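Local structure of CRISPR-associated endonuclease Cas12b (5U31) at residues Phe961-His973 with Val1101-Ile1113. The protein is an RNA-guided endonuclease of bacterial antiviral defence that recognises a PAM beside the target and cleaves DNA with a RuvC domain that uses a divalent metal cofactor. The protein carries 3 engineered substitutions. Numbering follows the deposited sequence.
Sequences FVSPFSAEEGDFH and VNQRIEGYLVKQI. With nucleotides of chain E; nucleotides of chain B.
The beta hairpin of strands 960-964 and 972-976, at the end of Nuc-I, packs through its connecting loop and the adjoining strand ends against the last modelled helix, 1094-1113, of Nuc-II, and R1104 buries the largest area. R1104 bends at chi3 (42°) and sends its guanidinium into the loop, where NH2 donates to E968 O at 2.9 Å, nearly straight at 165°. That oxygen lies in the guanidinium plane, while P964 CB sits at the edge, 3.6 Å from R1104 NE. E968 O also accepts D971 N from the other face of its carbonyl plane, so the arginine and the type II turn E968-D971 share one acceptor. At the turn's glycine, G970 CA lies over the centre of the Y1108 ring, 3.5 Å from its centroid, a CH-pi contact; Q1112 CG covers part of the opposite face. The ring of F972 reaches the helix, its CE1 edge meeting R1104 O at 3.3 Å, with its CZ 3.7 Å from Y1108 CD2 and its CE2 near L1109 CD2. Further along the hairpin, I1105 CD1 reaches P964 CD at 4.0 Å, and the CG2 branch of I1105 faces V962. L952, on strand 952-954 of the same sheet, also touches V962 and L1109.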
ATOM      1  N   PHE A 961     -17.738 -21.458  -4.667  1.00 40.57           N
ATOM      2  CA  PHE A 961     -18.045 -21.711  -3.269  1.00 40.68           C
ATOM      3  C   PHE A 961     -19.170 -22.729  -3.179  1.00 41.54           C
ATOM      4  O   PHE A 961     -20.220 -22.557  -3.804  1.00 44.53           O
ATOM      5  CB  PHE A 961     -18.431 -20.416  -2.556  1.00 40.09           C
ATOM      6  CG  PHE A 961     -18.836 -20.612  -1.128  1.00 40.28           C
ATOM      7  CD1 PHE A 961     -20.173 -20.660  -0.774  1.00 40.74           C
ATOM      8  CD2 PHE A 961     -17.879 -20.755  -0.138  1.00 40.07           C
ATOM      9  CE1 PHE A 961     -20.548 -20.843   0.537  1.00 40.99           C
ATOM     10  CE2 PHE A 961     -18.248 -20.939   1.178  1.00 40.33           C
ATOM     11  CZ  PHE A 961     -19.585 -20.981   1.516  1.00 45.71           C
ATOM     12  N   VAL A 962     -18.945 -23.788  -2.408  1.00 42.01           N
ATOM     13  CA  VAL A 962     -19.906 -24.872  -2.243  1.00 42.90           C
ATOM     14  C   VAL A 962     -20.225 -25.005  -0.764  1.00 45.11           C
ATOM     15  O   VAL A 962     -19.317 -25.004   0.074  1.00 54.54           O
ATOM     16  CB  VAL A 962     -19.363 -26.198  -2.800  1.00 43.52           C
ATOM     17  CG1 VAL A 962     -20.399 -27.288  -2.655  1.00 44.47           C
ATOM     18  CG2 VAL A 962     -18.962 -26.030  -4.249  1.00 43.38           C
ATOM     19  N   SER A 963     -21.508 -25.120  -0.443  1.00 43.57           N
ATOM     20  CA  SER A 963     -21.944 -25.276   0.934  1.00 43.86           C
ATOM     21  C   SER A 963     -23.030 -26.338   0.984  1.00 44.87           C
ATOM     22  O   SER A 963     -23.722 -26.566  -0.015  1.00 47.82           O
ATOM     23  CB  SER A 963     -22.471 -23.953   1.517  1.00 43.36           C
ATOM     24  OG  SER A 963     -23.762 -23.638   1.022  1.00 43.67           O
ATOM     25  N   PRO A 964     -23.193 -27.018   2.120  1.00 45.42           N
ATOM     26  CA  PRO A 964     -24.308 -27.965   2.241  1.00 46.42           C
ATOM     27  C   PRO A 964     -25.628 -27.212   2.322  1.00 52.46           C
ATOM     28  O   PRO A 964     -25.745 -26.208   3.028  1.00 46.08           O
ATOM     29  CB  PRO A 964     -23.997 -28.722   3.539  1.00 46.91           C
ATOM     30  CG  PRO A 964     -23.149 -27.792   4.321  1.00 46.14           C
ATOM     31  CD  PRO A 964     -22.337 -27.016   3.320  1.00 45.24           C
ATOM     32  N   PHE A 965     -26.620 -27.693   1.573  1.00 47.77           N
ATOM     33  CA  PHE A 965     -27.915 -27.030   1.516  1.00 48.87           C
ATOM     34  C   PHE A 965     -28.940 -27.639   2.459  1.00 48.33           C
ATOM     35  O   PHE A 965     -29.915 -26.966   2.810  1.00 48.51           O
ATOM     36  CB  PHE A 965     -28.464 -27.061   0.083  1.00 54.65           C
ATOM     37  CG  PHE A 965     -29.639 -26.152  -0.135  1.00 54.96           C
ATOM     38  CD1 PHE A 965     -29.458 -24.785  -0.276  1.00 55.13           C
ATOM     39  CD2 PHE A 965     -30.923 -26.664  -0.207  1.00 65.34           C
ATOM     40  CE1 PHE A 965     -30.534 -23.947  -0.477  1.00 54.13           C
ATOM     41  CE2 PHE A 965     -32.006 -25.829  -0.410  1.00 69.59           C
ATOM     42  CZ  PHE A 965     -31.811 -24.469  -0.546  1.00 63.72           C
ATOM     43  N   SER A 966     -28.742 -28.883   2.879  1.00 48.99           N
ATOM     44  CA  SER A 966     -29.667 -29.563   3.775  1.00 49.98           C
ATOM     45  C   SER A 966     -28.963 -30.802   4.313  1.00 50.46           C
ATOM     46  O   SER A 966     -27.783 -31.034   4.031  1.00 50.01           O
ATOM     47  CB  SER A 966     -30.976 -29.903   3.055  1.00 50.77           C
ATOM     48  OG  SER A 966     -30.736 -30.716   1.922  1.00 50.99           O
ATOM     49  N   ALA A 967     -29.687 -31.600   5.098  1.00 51.45           N
ATOM     50  CA  ALA A 967     -29.111 -32.846   5.582  1.00 52.07           C
ATOM     51  C   ALA A 967     -28.883 -33.843   4.459  1.00 52.41           C
ATOM     52  O   ALA A 967     -28.140 -34.812   4.655  1.00 52.77           O
ATOM     53  CB  ALA A 967     -30.005 -33.468   6.649  1.00 53.14           C
ATOM     54  N   GLU A 968     -29.505 -33.625   3.297  1.00 55.07           N
ATOM     55  CA  GLU A 968     -29.340 -34.520   2.157  1.00 52.74           C
ATOM     56  C   GLU A 968     -27.877 -34.608   1.760  1.00 52.09           C
ATOM     57  O   GLU A 968     -27.201 -33.587   1.602  1.00 53.19           O
ATOM     58  CB  GLU A 968     -30.167 -34.030   0.968  1.00 52.69           C
ATOM     59  CG  GLU A 968     -31.644 -34.331   1.059  1.00 73.39           C
ATOM     60  CD  GLU A 968     -32.173 -34.962  -0.213  1.00 76.41           C
ATOM     61  OE1 GLU A 968     -31.650 -34.629  -1.300  1.00 66.74           O
ATOM     62  OE2 GLU A 968     -33.097 -35.801  -0.123  1.00 72.86           O
ATOM     63  N   GLU A 969     -27.385 -35.830   1.599  1.00 52.72           N
ATOM     64  CA  GLU A 969     -25.995 -36.016   1.224  1.00 58.91           C
ATOM     65  C   GLU A 969     -25.850 -35.692  -0.255  1.00 51.86           C
ATOM     66  O   GLU A 969     -26.502 -36.310  -1.100  1.00 60.30           O
ATOM     67  CB  GLU A 969     -25.533 -37.436   1.542  1.00 73.84           C
ATOM     68  CG  GLU A 969     -24.152 -37.482   2.180  1.00 97.21           C
ATOM     69  CD  GLU A 969     -23.855 -38.808   2.857  1.00117.76           C
ATOM     70  OE1 GLU A 969     -24.507 -39.818   2.512  1.00121.41           O
ATOM     71  OE2 GLU A 969     -22.970 -38.838   3.741  1.00122.66           O
ATOM     72  N   GLY A 970     -25.020 -34.703  -0.564  1.00 50.84           N
ATOM     73  CA  GLY A 970     -24.841 -34.236  -1.914  1.00 50.41           C
ATOM     74  C   GLY A 970     -25.529 -32.923  -2.224  1.00 49.78           C
ATOM     75  O   GLY A 970     -25.135 -32.248  -3.179  1.00 56.21           O
ATOM     76  N   ASP A 971     -26.541 -32.545  -1.444  1.00 49.95           N
ATOM     77  CA  ASP A 971     -27.299 -31.320  -1.691  1.00 49.50           C
ATOM     78  C   ASP A 971     -26.391 -30.124  -1.447  1.00 52.88           C
ATOM     79  O   ASP A 971     -26.120 -29.755  -0.302  1.00 54.97           O
ATOM     80  CB  ASP A 971     -28.529 -31.265  -0.794  1.00 50.04           C
ATOM     81  CG  ASP A 971     -29.600 -30.343  -1.334  1.00 55.42           C
ATOM     82  OD1 ASP A 971     -30.780 -30.527  -0.971  1.00 62.26           O
ATOM     83  OD2 ASP A 971     -29.268 -29.448  -2.138  1.00 63.35           O
ATOM     84  N   PHE A 972     -25.920 -29.508  -2.529  1.00 64.54           N
ATOM     85  CA  PHE A 972     -24.974 -28.408  -2.457  1.00 46.75           C
ATOM     86  C   PHE A 972     -25.603 -27.135  -2.999  1.00 46.30           C
ATOM     87  O   PHE A 972     -26.498 -27.174  -3.848  1.00 46.76           O
ATOM     88  CB  PHE A 972     -23.698 -28.706  -3.251  1.00 46.45           C
ATOM     89  CG  PHE A 972     -22.920 -29.875  -2.735  1.00 46.87           C
ATOM     90  CD1 PHE A 972     -22.781 -30.084  -1.373  1.00 46.95           C
ATOM     91  CD2 PHE A 972     -22.327 -30.768  -3.610  1.00 60.52           C
ATOM     92  CE1 PHE A 972     -22.062 -31.157  -0.897  1.00 47.42           C
ATOM     93  CE2 PHE A 972     -21.609 -31.847  -3.137  1.00 55.10           C
ATOM     94  CZ  PHE A 972     -21.476 -32.041  -1.781  1.00 53.39           C
ATOM     95  N   HIS A 973     -25.117 -26.006  -2.501  1.00 55.19           N
ATOM     96  CA  HIS A 973     -25.435 -24.693  -3.048  1.00 44.91           C
ATOM     97  C   HIS A 973     -24.133 -24.095  -3.553  1.00 44.07           C
ATOM     98  O   HIS A 973     -23.217 -23.845  -2.765  1.00 43.53           O
ATOM     99  CB  HIS A 973     -26.093 -23.798  -2.005  1.00 44.71           C
ATOM    100  CG  HIS A 973     -26.302 -22.391  -2.465  1.00 44.14           C
ATOM    101  ND1 HIS A 973     -25.616 -21.325  -1.927  1.00 43.29           N
ATOM    102  CD2 HIS A 973     -27.121 -21.874  -3.410  1.00 53.32           C
ATOM    103  CE1 HIS A 973     -26.002 -20.210  -2.521  1.00 42.99           C
ATOM    104  NE2 HIS A 973     -26.915 -20.515  -3.425  1.00 43.63           N
ATOM    105  N   VAL A1101     -17.685 -29.899   7.966  1.00 68.76           N
ATOM    106  CA  VAL A1101     -17.853 -29.202   6.695  1.00 45.91           C
ATOM    107  C   VAL A1101     -17.121 -29.943   5.590  1.00 46.03           C
ATOM    108  O   VAL A1101     -17.637 -30.105   4.478  1.00 49.96           O
ATOM    109  CB  VAL A1101     -17.362 -27.749   6.812  1.00 44.86           C
ATOM    110  CG1 VAL A1101     -17.683 -26.978   5.551  1.00 44.18           C
ATOM    111  CG2 VAL A1101     -17.984 -27.080   8.004  1.00 44.85           C
ATOM    112  N   ASN A1102     -15.910 -30.415   5.881  1.00 46.19           N
ATOM    113  CA  ASN A1102     -15.145 -31.145   4.878  1.00 52.20           C
ATOM    114  C   ASN A1102     -15.805 -32.476   4.533  1.00 47.40           C
ATOM    115  O   ASN A1102     -15.867 -32.855   3.357  1.00 47.50           O
ATOM    116  CB  ASN A1102     -13.716 -31.357   5.372  1.00 51.88           C
ATOM    117  CG  ASN A1102     -12.852 -32.061   4.357  1.00 59.50           C
ATOM    118  OD1 ASN A1102     -12.306 -31.435   3.448  1.00 62.14           O
ATOM    119  ND2 ASN A1102     -12.720 -33.375   4.502  1.00 63.94           N
ATOM    120  N   GLN A1103     -16.308 -33.195   5.537  1.00 48.21           N
ATOM    121  CA  GLN A1103     -16.900 -34.503   5.278  1.00 51.26           C
ATOM    122  C   GLN A1103     -18.144 -34.390   4.407  1.00 58.10           C
ATOM    123  O   GLN A1103     -18.345 -35.203   3.498  1.00 49.73           O
ATOM    124  CB  GLN A1103     -17.231 -35.200   6.596  1.00 52.83           C
ATOM    125  CG  GLN A1103     -17.943 -36.534   6.439  1.00 67.73           C
ATOM    126  CD  GLN A1103     -18.387 -37.112   7.770  1.00100.51           C
ATOM    127  OE1 GLN A1103     -18.134 -36.530   8.826  1.00106.61           O
ATOM    128  NE2 GLN A1103     -19.055 -38.259   7.725  1.00104.54           N
ATOM    129  N   ARG A1104     -18.986 -33.388   4.654  1.00 52.99           N
ATOM    130  CA  ARG A1104     -20.230 -33.296   3.903  1.00 55.21           C
ATOM    131  C   ARG A1104     -20.027 -32.799   2.478  1.00 54.81           C
ATOM    132  O   ARG A1104     -20.934 -32.960   1.654  1.00 56.28           O
ATOM    133  CB  ARG A1104     -21.228 -32.406   4.650  1.00 48.58           C
ATOM    134  CG  ARG A1104     -21.869 -33.113   5.836  1.00 59.40           C
ATOM    135  CD  ARG A1104     -23.124 -32.405   6.325  1.00 59.58           C
ATOM    136  NE  ARG A1104     -23.960 -31.947   5.220  1.00 51.27           N
ATOM    137  CZ  ARG A1104     -24.724 -32.740   4.481  1.00 57.18           C
ATOM    138  NH1 ARG A1104     -24.759 -34.043   4.725  1.00 77.26           N
ATOM    139  NH2 ARG A1104     -25.449 -32.235   3.492  1.00 49.71           N
ATOM    140  N   ILE A1105     -18.866 -32.227   2.162  1.00 48.60           N
ATOM    141  CA  ILE A1105     -18.540 -31.784   0.807  1.00 46.97           C
ATOM    142  C   ILE A1105     -17.455 -32.659   0.183  1.00 53.49           C
ATOM    143  O   ILE A1105     -17.694 -33.341  -0.815  1.00 68.29           O
ATOM    144  CB  ILE A1105     -18.137 -30.294   0.786  1.00 45.85           C
ATOM    145  CG1 ILE A1105     -19.316 -29.417   1.208  1.00 45.59           C
ATOM    146  CG2 ILE A1105     -17.627 -29.907  -0.593  1.00 45.40           C
ATOM    147  CD1 ILE A1105     -18.949 -27.968   1.413  1.00 44.58           C
ATOM    148  N   GLU A1106     -16.251 -32.650   0.759  1.00 47.76           N
ATOM    149  CA  GLU A1106     -15.158 -33.430   0.181  1.00 49.70           C
ATOM    150  C   GLU A1106     -15.397 -34.927   0.344  1.00 51.89           C
ATOM    151  O   GLU A1106     -15.194 -35.696  -0.600  1.00 66.65           O
ATOM    152  CB  GLU A1106     -13.825 -33.026   0.812  1.00 51.08           C
ATOM    153  CG  GLU A1106     -12.603 -33.633   0.133  1.00 53.86           C
ATOM    154  CD  GLU A1106     -11.301 -33.154   0.744  1.00 73.25           C
ATOM    155  OE1 GLU A1106     -11.034 -33.491   1.916  1.00 83.67           O
ATOM    156  OE2 GLU A1106     -10.547 -32.433   0.056  1.00 78.63           O
ATOM    157  N   GLY A1107     -15.833 -35.358   1.531  1.00 49.16           N
ATOM    158  CA  GLY A1107     -16.079 -36.771   1.748  1.00 50.33           C
ATOM    159  C   GLY A1107     -17.132 -37.343   0.820  1.00 50.85           C
ATOM    160  O   GLY A1107     -17.057 -38.511   0.432  1.00 51.75           O
ATOM    161  N   TYR A1108     -18.121 -36.531   0.445  1.00 50.35           N
ATOM    162  CA  TYR A1108     -19.143 -36.991  -0.487  1.00 50.84           C
ATOM    163  C   TYR A1108     -18.615 -37.032  -1.917  1.00 50.71           C
ATOM    164  O   TYR A1108     -18.856 -38.000  -2.646  1.00 51.50           O
ATOM    165  CB  TYR A1108     -20.374 -36.090  -0.401  1.00 50.44           C
ATOM    166  CG  TYR A1108     -21.380 -36.339  -1.500  1.00 50.83           C
ATOM    167  CD1 TYR A1108     -22.384 -37.284  -1.345  1.00 51.82           C
ATOM    168  CD2 TYR A1108     -21.324 -35.630  -2.694  1.00 50.28           C
ATOM    169  CE1 TYR A1108     -23.302 -37.516  -2.345  1.00 60.64           C
ATOM    170  CE2 TYR A1108     -22.234 -35.859  -3.701  1.00 50.72           C
ATOM    171  CZ  TYR A1108     -23.223 -36.800  -3.522  1.00 65.68           C
ATOM    172  OH  TYR A1108     -24.140 -37.026  -4.523  1.00 64.86           O
ATOM    173  N   LEU A1109     -17.913 -35.978  -2.342  1.00 49.76           N
ATOM    174  CA  LEU A1109     -17.408 -35.936  -3.711  1.00 49.65           C
ATOM    175  C   LEU A1109     -16.410 -37.058  -3.965  1.00 58.89           C
ATOM    176  O   LEU A1109     -16.377 -37.632  -5.060  1.00 59.71           O
ATOM    177  CB  LEU A1109     -16.773 -34.574  -3.997  1.00 48.53           C
ATOM    178  CG  LEU A1109     -17.737 -33.386  -4.071  1.00 47.85           C
ATOM    179  CD1 LEU A1109     -16.978 -32.110  -4.323  1.00 46.81           C
ATOM    180  CD2 LEU A1109     -18.797 -33.584  -5.142  1.00 48.27           C
ATOM    181  N   VAL A1110     -15.597 -37.393  -2.961  1.00 50.51           N
ATOM    182  CA  VAL A1110     -14.629 -38.471  -3.117  1.00 51.28           C
ATOM    183  C   VAL A1110     -15.334 -39.822  -3.155  1.00 57.40           C
ATOM    184  O   VAL A1110     -15.004 -40.684  -3.978  1.00 80.75           O
ATOM    185  CB  VAL A1110     -13.575 -38.402  -1.997  1.00 51.15           C
ATOM    186  CG1 VAL A1110     -12.630 -39.583  -2.074  1.00 52.10           C
ATOM    187  CG2 VAL A1110     -12.794 -37.104  -2.089  1.00 50.03           C
ATOM    188  N   LYS A1111     -16.320 -40.030  -2.278  1.00 55.10           N
ATOM    189  CA  LYS A1111     -17.034 -41.303  -2.272  1.00 56.50           C
ATOM    190  C   LYS A1111     -17.773 -41.542  -3.581  1.00 61.46           C
ATOM    191  O   LYS A1111     -17.886 -42.690  -4.028  1.00 83.77           O
ATOM    192  CB  LYS A1111     -18.011 -41.366  -1.098  1.00 68.81           C
ATOM    193  CG  LYS A1111     -17.365 -41.703   0.238  1.00 85.89           C
ATOM    194  CD  LYS A1111     -18.419 -41.944   1.309  1.00 97.39           C
ATOM    195  CE  LYS A1111     -17.788 -42.367   2.626  1.00108.35           C
ATOM    196  NZ  LYS A1111     -18.810 -42.806   3.622  1.00112.62           N
ATOM    197  N   GLN A1112     -18.272 -40.483  -4.217  1.00 55.83           N
ATOM    198  CA  GLN A1112     -19.010 -40.674  -5.458  1.00 63.34           C
ATOM    199  C   GLN A1112     -18.092 -40.851  -6.658  1.00 63.29           C
ATOM    200  O   GLN A1112     -18.473 -41.519  -7.627  1.00 72.51           O
ATOM    201  CB  GLN A1112     -19.963 -39.507  -5.695  1.00 55.73           C
ATOM    202  CG  GLN A1112     -21.341 -39.738  -5.110  1.00 66.32           C
ATOM    203  CD  GLN A1112     -22.412 -39.004  -5.883  1.00 87.91           C
ATOM    204  OE1 GLN A1112     -23.596 -39.336  -5.795  1.00 93.89           O
ATOM    205  NE2 GLN A1112     -22.003 -37.993  -6.648  1.00 89.72           N
ATOM    206  N   ILE A1113     -16.893 -40.271  -6.621  1.00 53.18           N
ATOM    207  CA  ILE A1113     -15.933 -40.503  -7.694  1.00 53.37           C
ATOM    208  C   ILE A1113     -15.433 -41.942  -7.658  1.00 54.54           C
ATOM    209  O   ILE A1113     -15.251 -42.579  -8.703  1.00 57.35           O
ATOM    210  CB  ILE A1113     -14.780 -39.489  -7.600  1.00 52.40           C
ATOM    211  CG1 ILE A1113     -15.256 -38.107  -8.058  1.00 51.73           C
ATOM    212  CG2 ILE A1113     -13.579 -39.955  -8.405  1.00 52.81           C
ATOM    213  CD1 ILE A1113     -14.198 -37.031  -7.960  1.00 50.42           C
TER
ATOM    214  O5'  DT E   1      -6.003 -29.096   7.447  1.00 69.25           O
ATOM    215  C5'  DT E   1      -6.302 -27.799   7.970  1.00 82.94           C
ATOM    216  C4'  DT E   1      -5.826 -26.702   7.028  1.00101.52           C
ATOM    217  O4'  DT E   1      -6.114 -27.090   5.662  1.00107.86           O
ATOM    218  C3'  DT E   1      -6.479 -25.335   7.246  1.00114.54           C
ATOM    219  O3'  DT E   1      -5.505 -24.268   7.175  1.00122.13           O
ATOM    220  C2'  DT E   1      -7.516 -25.233   6.127  1.00107.40           C
ATOM    221  C1'  DT E   1      -6.995 -26.169   5.047  1.00110.79           C
ATOM    222  N1   DT E   1      -8.090 -26.939   4.394  1.00114.61           N
ATOM    223  C2   DT E   1      -8.490 -26.601   3.122  1.00102.59           C
ATOM    224  O2   DT E   1      -7.978 -25.699   2.478  1.00 85.33           O
ATOM    225  N3   DT E   1      -9.514 -27.369   2.624  1.00 95.98           N
ATOM    226  C4   DT E   1     -10.168 -28.412   3.264  1.00 92.98           C
ATOM    227  O4   DT E   1     -11.079 -29.042   2.735  1.00 92.54           O
ATOM    228  C5   DT E   1      -9.700 -28.705   4.602  1.00 94.91           C
ATOM    229  C7   DT E   1     -10.326 -29.811   5.400  1.00 79.08           C
ATOM    230  C6   DT E   1      -8.701 -27.962   5.094  1.00110.72           C
TER
ATOM    231  P     U B   5     -26.701 -24.317  -7.877  1.00 46.79           P
ATOM    232  OP1   U B   5     -26.724 -24.862  -6.498  1.00 45.89           O
ATOM    233  OP2   U B   5     -27.853 -24.553  -8.783  1.00 59.23           O
ATOM    234  O5'   U B   5     -26.486 -22.748  -7.779  1.00 44.95           O
ATOM    235  C5'   U B   5     -27.600 -21.875  -7.728  1.00 45.10           C
ATOM    236  C4'   U B   5     -27.170 -20.435  -7.759  1.00 44.26           C
ATOM    237  O4'   U B   5     -26.867 -20.049  -9.131  1.00 44.21           O
ATOM    238  C3'   U B   5     -28.233 -19.455  -7.280  1.00 44.33           C
ATOM    239  O3'   U B   5     -27.578 -18.318  -6.727  1.00 43.43           O
ATOM    240  C2'   U B   5     -28.903 -19.059  -8.583  1.00 44.79           C
ATOM    241  O2'   U B   5     -29.644 -17.862  -8.534  1.00 52.37           O
ATOM    242  C1'   U B   5     -27.692 -18.960  -9.496  1.00 46.15           C
ATOM    243  N1    U B   5     -28.008 -19.031 -10.927  1.00 55.86           N
ATOM    244  C2    U B   5     -27.778 -17.874 -11.636  1.00 56.55           C
ATOM    245  O2    U B   5     -27.330 -16.868 -11.110  1.00 49.06           O
ATOM    246  N3    U B   5     -28.086 -17.945 -12.971  1.00 53.85           N
ATOM    247  C4    U B   5     -28.592 -19.037 -13.639  1.00 51.01           C
ATOM    248  O4    U B   5     -28.818 -18.949 -14.844  1.00 64.43           O
ATOM    249  C5    U B   5     -28.803 -20.196 -12.826  1.00 47.25           C
ATOM    250  C6    U B   5     -28.515 -20.159 -11.522  1.00 53.60           C
TER